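Long-range contacts in putative pore-forming toxin (Bacteroides vulgatus ATCC 8482, PDB 3KOG), which is of unproven function but may be a membrane-attached, beta-rich pore-forming toxin: residues K18-P23 with N46-G51; A56-N61 with V75-L80; A177-S182 with P222-I227. One frame throughout, in Å; residues are numbered along the deposited sequence.

Interaction 1: residues K18-P23 with N46-G51; sequences KFIITP and NGTYEG
Tyr-49 sets CG beside its own backbone N (chi1 -60°), and Ile-21 extends CD1 through chi2 of 162°, so that Ile-21 CD1 meets Tyr-49 ring atom CE1 at 3.7 Å. The setting is an antiparallel beta pair, the start of strand 18-27 against the short strand 48-50, within a region related in sequence to the transthyretin clan. Phe-19 and Tyr-49 form the hydrogen-bonded pair: Phe-19 N gives to Tyr-49 O at 2.8 Å, and Phe-19 O takes the return bond from Tyr-49 N while also lying at the edge of the tyrosine ring. On the face carrying Lys-18, Ile-20, Thr-48 and Glu-50, the aliphatic part of Lys-18 runs across the Thr-48 methyl, CD to CG2 4.0 Å. Phe-19, Ile-21 and Tyr-49 occupy the other face, where Ile-77 packs on all three; the Tyr-49 hydroxyl bonds to Lys-44 O. Gly-47 leads into the strand with a positive phi of 99°, a backbone turn at which a CB would collide with the preceding carbonyl O, and its O receives Ile-21 N at 2.8 Å. Just before it, Asn-46 closes an Asx turn, OD1 accepting Thr-48 N at 2.9 Å.

Interaction 2: residues A56-N61 with V75-L80; sequences ASESIN and VTIPAL
Ile-60 and Ile-77 meet side chain to side chain: CD1 at the end of Ile-77 lies 3.7 Å from CG1 of Ile-60. Both place CG1 beside the backbone N, but they part at the second torsion: Ile-77 is extended (chi2 166°), carrying CD1 over to its partner, whereas Ile-60 is folded (chi2 -58°), its own CD1 also staying near the Ile-77 methyl. Val-75 sets CG1 between its backbone N and carbonyl carbon (chi1 59°), a crowded position from which the methyl touches Ile-60 CB. The same Val-75 CG1 lies 3.7 Å from Ile-60 O. These residues line one face of a beta hairpin, strands 58-66 and 69-77, in which Glu-58 with Ile-77 and Ile-60 with Val-75 are the hydrogen-bonded pairs; Ile-21 and Tyr-49 cover the apolar side. The bond from Ile-60 N to Val-75 O is nearly straight. On the opposite face Ser-59 and Thr-76 form the non-hydrogen-bonded pair; in one of two conformers of Ser-59 a water links the hydroxyls, a bridge that is therefore doubtful. Past the end of the regular pairing, Ser-57 swings OG anti to its backbone N, from where it donates to Ile-77 O at 2.8 Å and rests against Thr-76 CG2 at 3.4 Å. Glu-58 N reaches the same carbonyl at 3.1 Å, so two donors grip Ile-77 O. Ser-57 OG also has a weak hydrogen bond to a bound methylpentanediol, probably from the crystallisation liquor. Ala-79 lays its methyl beside Ser-57, CB to CB 4.1 Å.

Interaction 3: residues A177-S182 with P222-I227; sequences AHSRFS and PKNEQI
Ser-179 OG donates to Asn-224 OD1 at 2.6 Å, in the carbonyl plane and on a lone pair, the approach angle at OD1 being 108°. The same oxygen also accepts from Leu-176 N, and Asn-224 ND2 gives to Gln-174 O, so the amide is held at both ends. Its OD1 lies near the plane of the Phe-181 ring, 3.5 Å from edge atom CD1, with ring and amide planes 45° apart. In the backbone, Arg-180 N gives to Glu-225 O in a nearly straight bond of 2.7 Å, Glu-225 N returns to Arg-180 O, and Ser-182 and Lys-223 exchange a second pair of bonds. One water donates to Arg-180 O at 2.8 Å and more weakly to Glu-225 OE1, while also bonded to Ser-182 OG, which is also hydrogen-bonded to His-114 NE2. Next to this pairing, another water donates to His-178 O at 2.6 Å and accepts from Ile-227 N. Ile-227 packs CG1 against Arg-180 N at 3.5 Å. Opposite charges on Arg-180 and Glu-225 stay apart, NE to OE1 5.0 Å. The contact closes the open end of the long hairpin of strands 179-198 and 207-225, with strand 98-120 beside strand 179-198 and offering Phe-117 to Arg-180 in a cation-pi contact, and Val-173 of strand 162-175 packed on Phe-181 and Pro-222.

Interactions 1 and 2 face each other within the same family region: strand 18-27 belongs to the large mixed sheet and the hairpin 58-66/69-77 to the small antiparallel one, and their apolar faces meet, Ile-21 CD1 to Val-75 CG1 at 3.3 Å and Tyr-49 CG to Ile-77 CD1 at 3.5 Å. Their inward sides are therefore core and hydrophobic, while the sides bearing Thr-48, Ser-59 and Thr-76 are more exposed. Interaction 3 touches neither; its centre lies about 26 Å from that of interaction 1, though strand 207-225 belongs to the same large sheet. Its side-chain contacts rely more on hydrogen bonds and water than on apolar packing.

Interaction 1: residues K18-P23 with N46-G51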
loop_
_atom_site.group_PDB
_atom_site.type_symbol
_atom_site.label_atom_id
_atom_site.label_comp_id
_atom_site.label_asym_id
_atom_site.label_seq_id
_atom_site.Cartn_x
_atom_site.Cartn_y
_atom_site.Cartn_z
ATOM N N LYS A 18 0.858 10.307 4.824
ATOM C CA LYS A 18 1.981 9.745 4.050
ATOM C C LYS A 18 1.653 8.393 3.568
ATOM O O LYS A 18 1.059 7.597 4.281
ATOM C CB LYS A 18 3.262 9.760 4.845
ATOM C CG LYS A 18 4.472 9.209 4.062
ATOM C CD LYS A 18 5.748 9.189 4.928
ATOM C CE LYS A 18 6.367 10.558 5.130
ATOM N NZ LYS A 18 7.657 10.261 5.900
ATOM N N PHE A 19 2.069 8.100 2.324
ATOM C CA PHE A 19 1.814 6.817 1.716
ATOM C C PHE A 19 3.027 6.422 0.890
ATOM O O PHE A 19 3.550 7.271 0.151
ATOM C CB PHE A 19 0.567 6.843 0.863
ATOM C CG PHE A 19 0.056 5.464 0.522
ATOM C CD1 PHE A 19 -0.768 4.789 1.403
ATOM C CD2 PHE A 19 0.400 4.876 -0.655
ATOM C CE1 PHE A 19 -1.225 3.547 1.121
ATOM C CE2 PHE A 19 -0.046 3.606 -0.975
ATOM C CZ PHE A 19 -0.882 2.936 -0.041
ATOM N N ILE A 20 3.514 5.194 1.111
ATOM C CA ILE A 20 4.688 4.651 0.404
ATOM C C ILE A 20 4.310 3.523 -0.511
ATOM O O ILE A 20 3.672 2.556 -0.103
ATOM C CB ILE A 20 5.760 4.226 1.405
ATOM C CG1 ILE A 20 6.191 5.458 2.241
ATOM C CG2 ILE A 20 6.989 3.610 0.701
ATOM C CD1 ILE A 20 7.051 5.089 3.478
ATOM N N ILE A 21 4.702 3.647 -1.770
ATOM C CA ILE A 21 4.555 2.610 -2.743
ATOM C C ILE A 21 5.894 1.941 -3.020
ATOM O O ILE A 21 6.911 2.618 -3.346
ATOM C CB ILE A 21 4.033 3.214 -4.114
ATOM C CG1 ILE A 21 2.602 3.759 -3.983
ATOM C CG2 ILE A 21 4.111 2.090 -5.255
ATOM C CD1 ILE A 21 2.213 4.744 -5.151
ATOM N N THR A 22 5.927 0.632 -2.879
ATOM C CA THR A 22 7.145 -0.143 -3.080
ATOM C C THR A 22 7.008 -1.094 -4.273
ATOM O O THR A 22 6.368 -2.135 -4.188
ATOM C CB THR A 22 7.528 -0.929 -1.799
ATOM O OG1 THR A 22 7.695 -0.010 -0.694
ATOM C CG2 THR A 22 8.810 -1.715 -2.003
ATOM N N PRO A 23 7.650 -0.749 -5.400
ATOM C CA PRO A 23 7.638 -1.627 -6.564
ATOM C C PRO A 23 8.522 -2.852 -6.345
ATOM O O PRO A 23 9.579 -2.755 -5.708
ATOM C CB PRO A 23 8.225 -0.749 -7.703
ATOM C CG PRO A 23 8.409 0.568 -7.140
ATOM C CD PRO A 23 8.306 0.537 -5.682
ATOM N N ASN A 46 8.382 9.932 -6.127
ATOM C CA ASN A 46 9.532 9.070 -5.921
ATOM C C ASN A 46 9.176 7.834 -5.101
ATOM O O ASN A 46 10.059 7.181 -4.556
ATOM C CB ASN A 46 10.673 9.855 -5.242
ATOM C CG ASN A 46 10.291 10.324 -3.758
ATOM O OD1 ASN A 46 9.249 9.884 -3.195
ATOM N ND2 ASN A 46 11.143 11.150 -3.146
ATOM N N GLY A 47 7.884 7.495 -5.014
ATOM C CA GLY A 47 7.475 6.361 -4.183
ATOM C C GLY A 47 6.934 6.744 -2.815
ATOM O O GLY A 47 6.209 5.957 -2.193
ATOM N N THR A 48 7.288 7.916 -2.311
ATOM C CA THR A 48 6.789 8.435 -1.042
ATOM C C THR A 48 5.931 9.698 -1.294
ATOM O O THR A 48 6.364 10.686 -1.953
ATOM C CB THR A 48 7.960 8.802 -0.082
ATOM O OG1 THR A 48 8.662 7.619 0.154
ATOM C CG2 THR A 48 7.407 9.374 1.256
ATOM N N TYR A 49 4.683 9.635 -0.851
ATOM C CA TYR A 49 3.654 10.638 -1.161
ATOM C C TYR A 49 3.150 11.231 0.127
ATOM O O TYR A 49 2.798 10.503 1.066
ATOM C CB TYR A 49 2.522 10.026 -1.987
ATOM C CG TYR A 49 3.083 9.506 -3.244
ATOM C CD1 TYR A 49 3.637 8.251 -3.279
ATOM C CD2 TYR A 49 3.136 10.296 -4.412
ATOM C CE1 TYR A 49 4.246 7.739 -4.435
ATOM C CE2 TYR A 49 3.775 9.820 -5.561
ATOM C CZ TYR A 49 4.321 8.531 -5.577
ATOM O OH TYR A 49 4.972 8.026 -6.653
ATOM N N GLU A 50 3.093 12.563 0.183
ATOM C CA GLU A 50 2.879 13.280 1.441
ATOM C C GLU A 50 1.757 14.311 1.213
ATOM O O GLU A 50 1.787 15.065 0.231
ATOM C CB GLU A 50 4.182 13.952 1.901
ATOM C CG GLU A 50 4.102 14.683 3.255
ATOM C CD GLU A 50 5.470 15.179 3.754
ATOM O OE1 GLU A 50 6.500 14.961 3.042
ATOM O OE2 GLU A 50 5.499 15.772 4.866
ATOM N N GLY A 51 0.762 14.318 2.099
ATOM C CA GLY A 51 -0.359 15.215 1.981
ATOM C C GLY A 51 0.002 16.642 2.359
ATOM O O GLY A 51 1.171 16.943 2.719
#

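Interaction 2: residues A56-N61 with V75-L80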
loop_
_atom_site.group_PDB
_atom_site.type_symbol
_atom_site.label_atom_id
_atom_site.label_comp_id
_atom_site.label_asym_id
_atom_site.label_seq_id
_atom_site.Cartn_x
_atom_site.Cartn_y
_atom_site.Cartn_z
ATOM N N ALA A 56 -4.869 13.340 -1.594
ATOM C CA ALA A 56 -6.011 12.957 -2.449
ATOM C C ALA A 56 -5.739 11.602 -3.012
ATOM O O ALA A 56 -4.583 11.296 -3.273
ATOM C CB ALA A 56 -6.161 13.950 -3.612
ATOM N N SER A 57 -6.785 10.792 -3.207
ATOM C CA SER A 57 -6.654 9.550 -3.875
ATOM C C SER A 57 -6.136 9.841 -5.292
ATOM O O SER A 57 -6.633 10.738 -5.975
ATOM C CB SER A 57 -7.947 8.781 -3.934
ATOM O OG SER A 57 -7.702 7.527 -4.491
ATOM N N GLU A 58 -5.116 9.091 -5.705
ATOM C CA GLU A 58 -4.450 9.310 -6.999
ATOM C C GLU A 58 -3.811 8.015 -7.485
ATOM O O GLU A 58 -3.302 7.231 -6.697
ATOM C CB GLU A 58 -3.391 10.396 -6.780
ATOM C CG GLU A 58 -2.389 10.569 -7.777
ATOM C CD GLU A 58 -1.406 11.708 -7.442
ATOM O OE1 GLU A 58 -1.090 11.916 -6.255
ATOM O OE2 GLU A 58 -0.923 12.319 -8.391
ATOM N N SER A 59 -3.821 7.847 -8.811
ATOM C CA SER A 59 -3.256 6.694 -9.483
ATOM C C SER A 59 -1.865 6.995 -9.995
ATOM O O SER A 59 -1.663 7.971 -10.738
ATOM C CB SER A 59 -4.124 6.260 -10.666
ATOM O OG SER A 59 -3.617 5.046 -11.208
ATOM N N ILE A 60 -0.912 6.158 -9.601
ATOM C CA ILE A 60 0.512 6.281 -9.999
ATOM C C ILE A 60 0.810 5.076 -10.894
ATOM O O ILE A 60 0.429 3.958 -10.545
ATOM C CB ILE A 60 1.443 6.169 -8.760
ATOM C CG1 ILE A 60 1.062 7.214 -7.676
ATOM C CG2 ILE A 60 2.947 6.275 -9.160
ATOM C CD1 ILE A 60 1.121 8.673 -8.188
ATOM N N ASN A 61 1.480 5.297 -12.014
ATOM C CA ASN A 61 1.872 4.217 -12.882
ATOM C C ASN A 61 3.372 3.987 -12.665
ATOM O O ASN A 61 4.182 4.935 -12.668
ATOM C CB ASN A 61 1.580 4.544 -14.346
ATOM C CG ASN A 61 0.095 4.519 -14.678
ATOM O OD1 ASN A 61 -0.752 4.303 -13.831
ATOM N ND2 ASN A 61 -0.216 4.771 -15.926
ATOM N N VAL A 75 -1.058 1.744 -9.267
ATOM C CA VAL A 75 -1.441 1.633 -7.884
ATOM C C VAL A 75 -2.233 2.897 -7.498
ATOM O O VAL A 75 -1.894 4.038 -7.855
ATOM C CB VAL A 75 -0.220 1.443 -6.982
ATOM C CG1 VAL A 75 0.714 2.600 -7.143
ATOM C CG2 VAL A 75 -0.649 1.306 -5.549
ATOM N N THR A 76 -3.321 2.681 -6.795
ATOM C CA THR A 76 -4.169 3.830 -6.354
ATOM C C THR A 76 -3.744 4.135 -4.912
ATOM O O THR A 76 -3.833 3.278 -4.032
ATOM C CB THR A 76 -5.664 3.482 -6.473
ATOM O OG1 THR A 76 -5.956 3.313 -7.842
ATOM C CG2 THR A 76 -6.567 4.661 -5.875
ATOM N N ILE A 77 -3.175 5.293 -4.690
ATOM C CA ILE A 77 -2.988 5.835 -3.336
ATOM C C ILE A 77 -4.385 6.158 -2.811
ATOM O O ILE A 77 -5.183 6.868 -3.487
ATOM C CB ILE A 77 -2.124 7.157 -3.384
ATOM C CG1 ILE A 77 -0.738 6.922 -3.960
ATOM C CG2 ILE A 77 -2.037 7.885 -1.997
ATOM C CD1 ILE A 77 -0.017 8.262 -4.334
ATOM N N PRO A 78 -4.728 5.686 -1.591
ATOM C CA PRO A 78 -5.993 6.051 -1.010
ATOM C C PRO A 78 -6.029 7.510 -0.540
ATOM O O PRO A 78 -4.994 8.087 -0.250
ATOM C CB PRO A 78 -6.107 5.116 0.178
ATOM C CG PRO A 78 -4.617 4.964 0.645
ATOM C CD PRO A 78 -3.850 4.939 -0.644
ATOM N N ALA A 79 -7.243 8.064 -0.425
ATOM C CA ALA A 79 -7.437 9.364 0.164
ATOM C C ALA A 79 -7.129 9.260 1.656
ATOM O O ALA A 79 -7.661 8.372 2.319
ATOM C CB ALA A 79 -8.897 9.819 -0.053
ATOM N N LEU A 80 -6.255 10.118 2.162
ATOM C CA LEU A 80 -5.790 10.019 3.546
ATOM C C LEU A 80 -5.919 11.377 4.191
ATOM O O LEU A 80 -5.616 12.380 3.551
ATOM C CB LEU A 80 -4.338 9.552 3.643
ATOM C CG LEU A 80 -4.017 8.117 3.219
ATOM C CD1 LEU A 80 -2.529 7.902 3.499
ATOM C CD2 LEU A 80 -4.883 7.057 3.931
HETATM O O HOH W 1 -4.711 2.754 -9.987
#

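Interaction 3: residues A177-S182 with P222-I227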
loop_
_atom_site.group_PDB
_atom_site.type_symbol
_atom_site.label_atom_id
_atom_site.label_comp_id
_atom_site.label_asym_id
_atom_site.label_seq_id
_atom_site.Cartn_x
_atom_site.Cartn_y
_atom_site.Cartn_z
ATOM N N ALA A 177 -2.168 18.764 22.302
ATOM C CA ALA A 177 -2.686 19.313 23.551
ATOM C C ALA A 177 -4.206 19.196 23.558
ATOM O O ALA A 177 -4.859 19.187 22.488
ATOM C CB ALA A 177 -2.228 20.752 23.747
ATOM N N HIS A 178 -4.774 19.068 24.754
ATOM C CA HIS A 178 -6.236 19.080 24.949
ATOM C C HIS A 178 -6.909 18.054 24.050
ATOM O O HIS A 178 -7.823 18.382 23.271
ATOM C CB HIS A 178 -6.799 20.485 24.714
ATOM C CG HIS A 178 -6.166 21.541 25.577
ATOM N ND1 HIS A 178 -6.414 21.646 26.926
ATOM C CD2 HIS A 178 -5.292 22.533 25.279
ATOM C CE1 HIS A 178 -5.731 22.664 27.423
ATOM N NE2 HIS A 178 -5.039 23.219 26.445
ATOM N N SER A 179 -6.394 16.833 24.105
ATOM C CA SER A 179 -6.755 15.792 23.127
ATOM C C SER A 179 -6.995 14.446 23.772
ATOM O O SER A 179 -6.291 14.061 24.700
ATOM C CB SER A 179 -5.652 15.635 22.078
ATOM O OG SER A 179 -5.938 14.546 21.226
ATOM N N ARG A 180 -8.013 13.759 23.280
ATOM C CA ARG A 180 -8.265 12.360 23.568
ATOM C C ARG A 180 -7.596 11.613 22.426
ATOM O O ARG A 180 -8.056 11.660 21.273
ATOM C CB ARG A 180 -9.772 12.095 23.599
ATOM C CG ARG A 180 -10.169 10.679 23.874
ATOM C CD ARG A 180 -11.675 10.532 23.840
ATOM N NE ARG A 180 -12.087 9.392 24.634
ATOM C CZ ARG A 180 -12.119 9.363 25.967
ATOM N NH1 ARG A 180 -11.760 10.430 26.702
ATOM N NH2 ARG A 180 -12.496 8.241 26.579
ATOM N N PHE A 181 -6.480 10.976 22.742
ATOM C CA PHE A 181 -5.617 10.359 21.748
ATOM C C PHE A 181 -5.750 8.859 21.744
ATOM O O PHE A 181 -5.786 8.227 22.803
ATOM C CB PHE A 181 -4.159 10.767 22.021
ATOM C CG PHE A 181 -3.145 10.088 21.117
ATOM C CD1 PHE A 181 -2.823 10.630 19.887
ATOM C CD2 PHE A 181 -2.555 8.880 21.482
ATOM C CE1 PHE A 181 -1.925 9.954 19.015
ATOM C CE2 PHE A 181 -1.637 8.237 20.658
ATOM C CZ PHE A 181 -1.332 8.775 19.409
ATOM N N SER A 182 -5.732 8.278 20.552
ATOM C CA SER A 182 -5.746 6.859 20.337
ATOM C C SER A 182 -5.208 6.535 18.950
ATOM O O SER A 182 -4.977 7.429 18.129
ATOM C CB SER A 182 -7.162 6.278 20.503
ATOM O OG SER A 182 -8.051 6.789 19.520
ATOM N N PRO A 222 -3.499 7.720 13.631
ATOM C CA PRO A 222 -3.520 8.333 14.969
ATOM C C PRO A 222 -4.656 9.363 15.047
ATOM O O PRO A 222 -4.894 10.085 14.082
ATOM C CB PRO A 222 -2.161 9.016 15.081
ATOM C CG PRO A 222 -1.361 8.524 13.853
ATOM C CD PRO A 222 -2.367 8.187 12.834
ATOM N N LYS A 223 -5.374 9.388 16.153
ATOM C CA LYS A 223 -6.569 10.199 16.305
ATOM C C LYS A 223 -6.393 11.125 17.500
ATOM O O LYS A 223 -5.948 10.669 18.577
ATOM C CB LYS A 223 -7.741 9.275 16.595
ATOM C CG LYS A 223 -8.086 8.362 15.426
ATOM C CD LYS A 223 -8.682 9.134 14.244
ATOM C CE LYS A 223 -9.368 8.176 13.217
ATOM N NZ LYS A 223 -9.480 8.829 11.884
ATOM N N ASN A 224 -6.678 12.409 17.294
ATOM C CA ASN A 224 -6.672 13.409 18.364
ATOM C C ASN A 224 -8.071 13.993 18.385
ATOM O O ASN A 224 -8.439 14.724 17.487
ATOM C CB ASN A 224 -5.610 14.477 18.141
ATOM C CG ASN A 224 -4.209 13.995 18.545
ATOM O OD1 ASN A 224 -3.855 13.962 19.722
ATOM N ND2 ASN A 224 -3.421 13.626 17.561
ATOM N N GLU A 225 -8.840 13.615 19.382
ATOM C CA GLU A 225 -10.274 13.914 19.451
ATOM C C GLU A 225 -10.636 14.762 20.648
ATOM O O GLU A 225 -9.862 14.880 21.601
ATOM C CB GLU A 225 -11.019 12.606 19.586
ATOM C CG GLU A 225 -10.857 11.747 18.371
ATOM C CD GLU A 225 -11.524 10.404 18.540
ATOM O OE1 GLU A 225 -11.804 10.021 19.719
ATOM O OE2 GLU A 225 -11.754 9.766 17.475
ATOM N N GLN A 226 -11.857 15.304 20.619
ATOM C CA GLN A 226 -12.352 16.078 21.728
ATOM C C GLN A 226 -12.450 15.216 22.973
ATOM O O GLN A 226 -13.002 14.114 22.924
ATOM C CB GLN A 226 -13.731 16.662 21.405
ATOM C CG GLN A 226 -14.327 17.512 22.511
ATOM C CD GLN A 226 -13.568 18.804 22.758
ATOM O OE1 GLN A 226 -13.188 19.516 21.806
ATOM N NE2 GLN A 226 -13.380 19.134 24.030
ATOM N N ILE A 227 -11.919 15.737 24.083
ATOM C CA ILE A 227 -12.149 15.165 25.419
ATOM C C ILE A 227 -13.518 15.640 25.909
ATOM O O ILE A 227 -13.711 16.850 26.189
ATOM C CB ILE A 227 -11.101 15.593 26.440
ATOM C CG1 ILE A 227 -9.698 15.151 26.019
ATOM C CG2 ILE A 227 -11.444 15.020 27.831
ATOM C CD1 ILE A 227 -8.632 15.641 26.956
HETATM O O HOH W 2 -10.394 18.214 23.757
HETATM O O HOH W 3 -8.935 9.189 20.159
#